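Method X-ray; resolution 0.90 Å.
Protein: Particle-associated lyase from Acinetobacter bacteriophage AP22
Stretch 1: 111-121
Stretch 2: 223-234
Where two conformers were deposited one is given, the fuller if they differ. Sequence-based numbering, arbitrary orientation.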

# COMPACT_ATOMS: atom_id res chain seq x y z
N THR A 111 30.82 -24.76 -17.07
CA THR A 111 30.51 -25.94 -16.29
C THR A 111 30.29 -25.70 -14.81
O THR A 111 29.78 -26.63 -14.14
CB THR A 111 31.62 -26.98 -16.47
OG1 THR A 111 32.88 -26.42 -16.14
CG2 THR A 111 31.69 -27.48 -17.92
N GLY A 112 30.70 -24.58 -14.23
CA GLY A 112 30.66 -24.42 -12.78
C GLY A 112 29.36 -23.79 -12.27
O GLY A 112 28.52 -23.30 -13.03
N GLY A 113 29.26 -23.75 -10.95
CA GLY A 113 28.18 -23.03 -10.27
C GLY A 113 28.28 -23.29 -8.78
O GLY A 113 29.09 -24.11 -8.33
N PHE A 114 27.43 -22.60 -8.00
CA PHE A 114 27.27 -22.85 -6.59
C PHE A 114 25.84 -23.35 -6.34
O PHE A 114 24.88 -22.78 -6.86
CB PHE A 114 27.49 -21.58 -5.73
CG PHE A 114 28.91 -21.11 -5.54
CD1 PHE A 114 30.02 -21.78 -6.02
CD2 PHE A 114 29.12 -19.95 -4.82
CE1 PHE A 114 31.30 -21.30 -5.78
CE2 PHE A 114 30.39 -19.48 -4.55
CZ PHE A 114 31.50 -20.16 -5.06
N TYR A 115 25.72 -24.35 -5.49
CA TYR A 115 24.41 -24.88 -5.12
C TYR A 115 24.42 -25.12 -3.61
O TYR A 115 25.17 -26.01 -3.17
CB TYR A 115 24.08 -26.18 -5.88
CG TYR A 115 22.61 -26.48 -5.95
CD1 TYR A 115 21.85 -26.73 -4.81
CD2 TYR A 115 21.92 -26.46 -7.18
CE1 TYR A 115 20.48 -26.99 -4.88
CE2 TYR A 115 20.56 -26.70 -7.25
CZ TYR A 115 19.84 -26.96 -6.10
OH TYR A 115 18.49 -27.15 -6.20
N ALA A 116 23.65 -24.39 -2.85
CA ALA A 116 23.58 -24.52 -1.40
C ALA A 116 22.22 -25.13 -1.06
O ALA A 116 21.22 -24.60 -1.45
CB ALA A 116 23.73 -23.17 -0.75
N SER A 117 22.23 -26.26 -0.34
CA SER A 117 20.99 -26.94 -0.09
C SER A 117 20.91 -27.55 1.30
O SER A 117 21.82 -28.26 1.73
CB SER A 117 20.79 -28.06 -1.09
OG SER A 117 19.50 -28.63 -1.07
N GLY A 118 19.74 -27.37 1.91
CA GLY A 118 19.29 -28.21 3.00
C GLY A 118 18.79 -29.55 2.46
O GLY A 118 18.98 -29.88 1.28
N SER A 119 18.18 -30.33 3.32
CA SER A 119 17.76 -31.67 2.92
C SER A 119 16.37 -31.98 3.47
O SER A 119 15.92 -31.35 4.43
CB SER A 119 18.76 -32.73 3.39
OG SER A 119 18.84 -32.73 4.79
N HIS A 120 15.74 -32.97 2.89
CA HIS A 120 14.50 -33.50 3.42
C HIS A 120 14.58 -35.00 3.61
O HIS A 120 15.44 -35.70 3.05
CB HIS A 120 13.32 -33.10 2.51
CG HIS A 120 13.28 -33.70 1.13
ND1 HIS A 120 12.58 -33.11 0.12
CD2 HIS A 120 13.83 -34.84 0.65
CE1 HIS A 120 12.69 -33.88 -0.96
NE2 HIS A 120 13.45 -34.93 -0.69
N THR A 121 13.65 -35.58 4.38
CA THR A 121 13.34 -36.99 4.41
C THR A 121 11.81 -37.12 4.48
O THR A 121 11.17 -36.30 5.10
CB THR A 121 13.92 -37.82 5.58
OG1 THR A 121 13.48 -37.23 6.83
CG2 THR A 121 15.42 -37.88 5.61
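Stretch 2 223-234: NNPNVPLVIDYA

Stretch 2 approaches stretch 1 as a loop, becomes a strand at Leu229–Asp232, and runs parallel to strand Gly113–Ser117, their directions differing by 6° and their axes approaching to 4.7 Å. Phe114 pairs with Leu229, Tyr115 with Val230, Ala116 with Ile231 and Ser117 with Asp232.

The backbone ladder satisfies donors and acceptors alternately. Phe114 N donates to Pro228 O (2.9 Å), and Val230 N returns a bond to Phe114 O (3.2 Å); Ala116 N then donates to Val230 O (2.9 Å, nearly straight), Asp232 N to Ala116 O (2.8 Å), and Gly118 N to Asp232 O (2.8 Å). Proline, lacking an amide hydrogen, suits position 228 because only its carbonyl is called on here. Phe114 O also accepts from water 2, which donates its other hydrogen to Val227 O.

Before the ladder, Asn224 extends its side chain (chi1 t) toward stretch 1. Its ND2 donates to Gly112 O at 3.0 Å, while its OD1 accepts from Asn226 N at 2.9 Å, so one amide both bridges the stretches and braces its own loop. Water 1 links Gly112 O to Asn226 O.

On the face carrying Tyr115 and Val230, the valine lies over the phenol ring, its CB 3.7 Å from the ring centroid, leaving the hydroxyl free to reach along the sheet: Tyr115 OH donates to Asp232 OD2 at 2.7 Å. That carboxylate oxygen, an apt acceptor, also receives water 3, which donates to Ser117 OG as well. On the other face, Phe114 CB meets Leu229 CD1 at 3.8 Å, and small Ala116 pairs with Ile231.

Beyond Asp232, Tyr233 adopts positive phi and psi (57°/60°). A CB on Gly118 would clash with Tyr233 O, so glycine fits. Finally, His120 ND1 and Tyr233 OH share a 2.7 Å hydrogen bond.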

# COMPACT_ATOMS: atom_id res chain seq x y z
N ASN A 223 25.95 -20.56 -22.18
CA ASN A 223 25.74 -21.97 -22.39
C ASN A 223 25.80 -22.78 -21.10
O ASN A 223 25.51 -23.99 -21.12
CB ASN A 223 26.77 -22.56 -23.42
CG ASN A 223 26.51 -21.97 -24.77
OD1 ASN A 223 25.34 -21.96 -25.18
ND2 ASN A 223 27.53 -21.45 -25.40
N ASN A 224 26.17 -22.18 -19.98
CA ASN A 224 26.36 -22.94 -18.73
C ASN A 224 24.96 -23.30 -18.19
O ASN A 224 24.20 -22.39 -17.86
CB ASN A 224 27.13 -22.09 -17.75
CG ASN A 224 27.49 -22.85 -16.48
OD1 ASN A 224 26.73 -23.71 -16.02
ND2 ASN A 224 28.61 -22.50 -15.87
N PRO A 225 24.62 -24.58 -18.07
CA PRO A 225 23.27 -24.95 -17.64
C PRO A 225 23.04 -24.78 -16.17
O PRO A 225 21.91 -24.81 -15.72
CB PRO A 225 23.18 -26.41 -18.04
CG PRO A 225 24.59 -26.91 -17.88
CD PRO A 225 25.44 -25.78 -18.36
N ASN A 226 24.06 -24.51 -15.39
CA ASN A 226 23.90 -24.31 -13.95
C ASN A 226 23.46 -22.88 -13.68
O ASN A 226 24.06 -21.91 -14.20
CB ASN A 226 25.22 -24.57 -13.22
CG ASN A 226 25.69 -25.96 -13.37
OD1 ASN A 226 26.68 -26.15 -14.20
ND2 ASN A 226 25.09 -26.88 -12.76
N VAL A 227 22.45 -22.71 -12.85
CA VAL A 227 22.17 -21.40 -12.28
C VAL A 227 23.36 -21.00 -11.43
O VAL A 227 23.82 -21.81 -10.61
CB VAL A 227 20.85 -21.46 -11.49
CG1 VAL A 227 20.57 -20.12 -10.82
CG2 VAL A 227 19.70 -21.88 -12.41
N PRO A 228 23.92 -19.80 -11.58
CA PRO A 228 25.13 -19.47 -10.83
C PRO A 228 25.06 -19.69 -9.34
O PRO A 228 26.00 -20.17 -8.74
CB PRO A 228 25.33 -17.99 -11.26
CG PRO A 228 24.78 -17.90 -12.64
CD PRO A 228 23.63 -18.82 -12.64
N LEU A 229 23.92 -19.31 -8.72
CA LEU A 229 23.67 -19.68 -7.34
C LEU A 229 22.21 -20.16 -7.21
O LEU A 229 21.27 -19.46 -7.60
CB LEU A 229 23.87 -18.53 -6.38
CG LEU A 229 23.51 -18.82 -4.90
CD1 LEU A 229 24.37 -19.92 -4.30
CD2 LEU A 229 23.58 -17.54 -4.09
N VAL A 230 22.06 -21.33 -6.59
CA VAL A 230 20.78 -21.81 -6.08
C VAL A 230 20.93 -21.93 -4.55
O VAL A 230 21.90 -22.50 -4.07
CB VAL A 230 20.37 -23.16 -6.66
CG1 VAL A 230 18.95 -23.54 -6.14
CG2 VAL A 230 20.42 -23.15 -8.18
N ILE A 231 19.93 -21.41 -3.82
CA ILE A 231 19.75 -21.66 -2.39
C ILE A 231 18.46 -22.46 -2.26
O ILE A 231 17.42 -22.01 -2.75
CB ILE A 231 19.69 -20.37 -1.58
CG1 ILE A 231 20.95 -19.54 -1.74
CG2 ILE A 231 19.36 -20.66 -0.13
CD1 ILE A 231 20.89 -18.17 -1.12
N ASP A 232 18.55 -23.64 -1.64
CA ASP A 232 17.46 -24.61 -1.61
C ASP A 232 17.26 -25.09 -0.18
O ASP A 232 18.25 -25.39 0.51
CB ASP A 232 17.84 -25.75 -2.56
CG ASP A 232 16.78 -26.74 -2.95
OD1 ASP A 232 15.73 -26.83 -2.33
OD2 ASP A 232 17.05 -27.46 -3.99
N TYR A 233 16.01 -25.15 0.29
CA TYR A 233 15.71 -25.64 1.63
C TYR A 233 16.47 -24.82 2.71
O TYR A 233 17.23 -25.33 3.54
CB TYR A 233 15.91 -27.12 1.81
CG TYR A 233 14.76 -28.00 1.35
CD1 TYR A 233 13.43 -27.67 1.59
CD2 TYR A 233 15.01 -29.25 0.78
CE1 TYR A 233 12.39 -28.54 1.24
CE2 TYR A 233 13.98 -30.12 0.44
CZ TYR A 233 12.65 -29.76 0.67
OH TYR A 233 11.60 -30.57 0.35
N ALA A 234 16.17 -23.51 2.70
CA ALA A 234 16.63 -22.58 3.72
C ALA A 234 15.41 -21.80 4.24
O ALA A 234 14.43 -21.60 3.52
CB ALA A 234 17.68 -21.62 3.19
O HOH W 1 26.73 -20.97 -13.62
O HOH W 2 24.06 -24.12 -9.30
O HOH W 3 18.56 -29.73 -3.39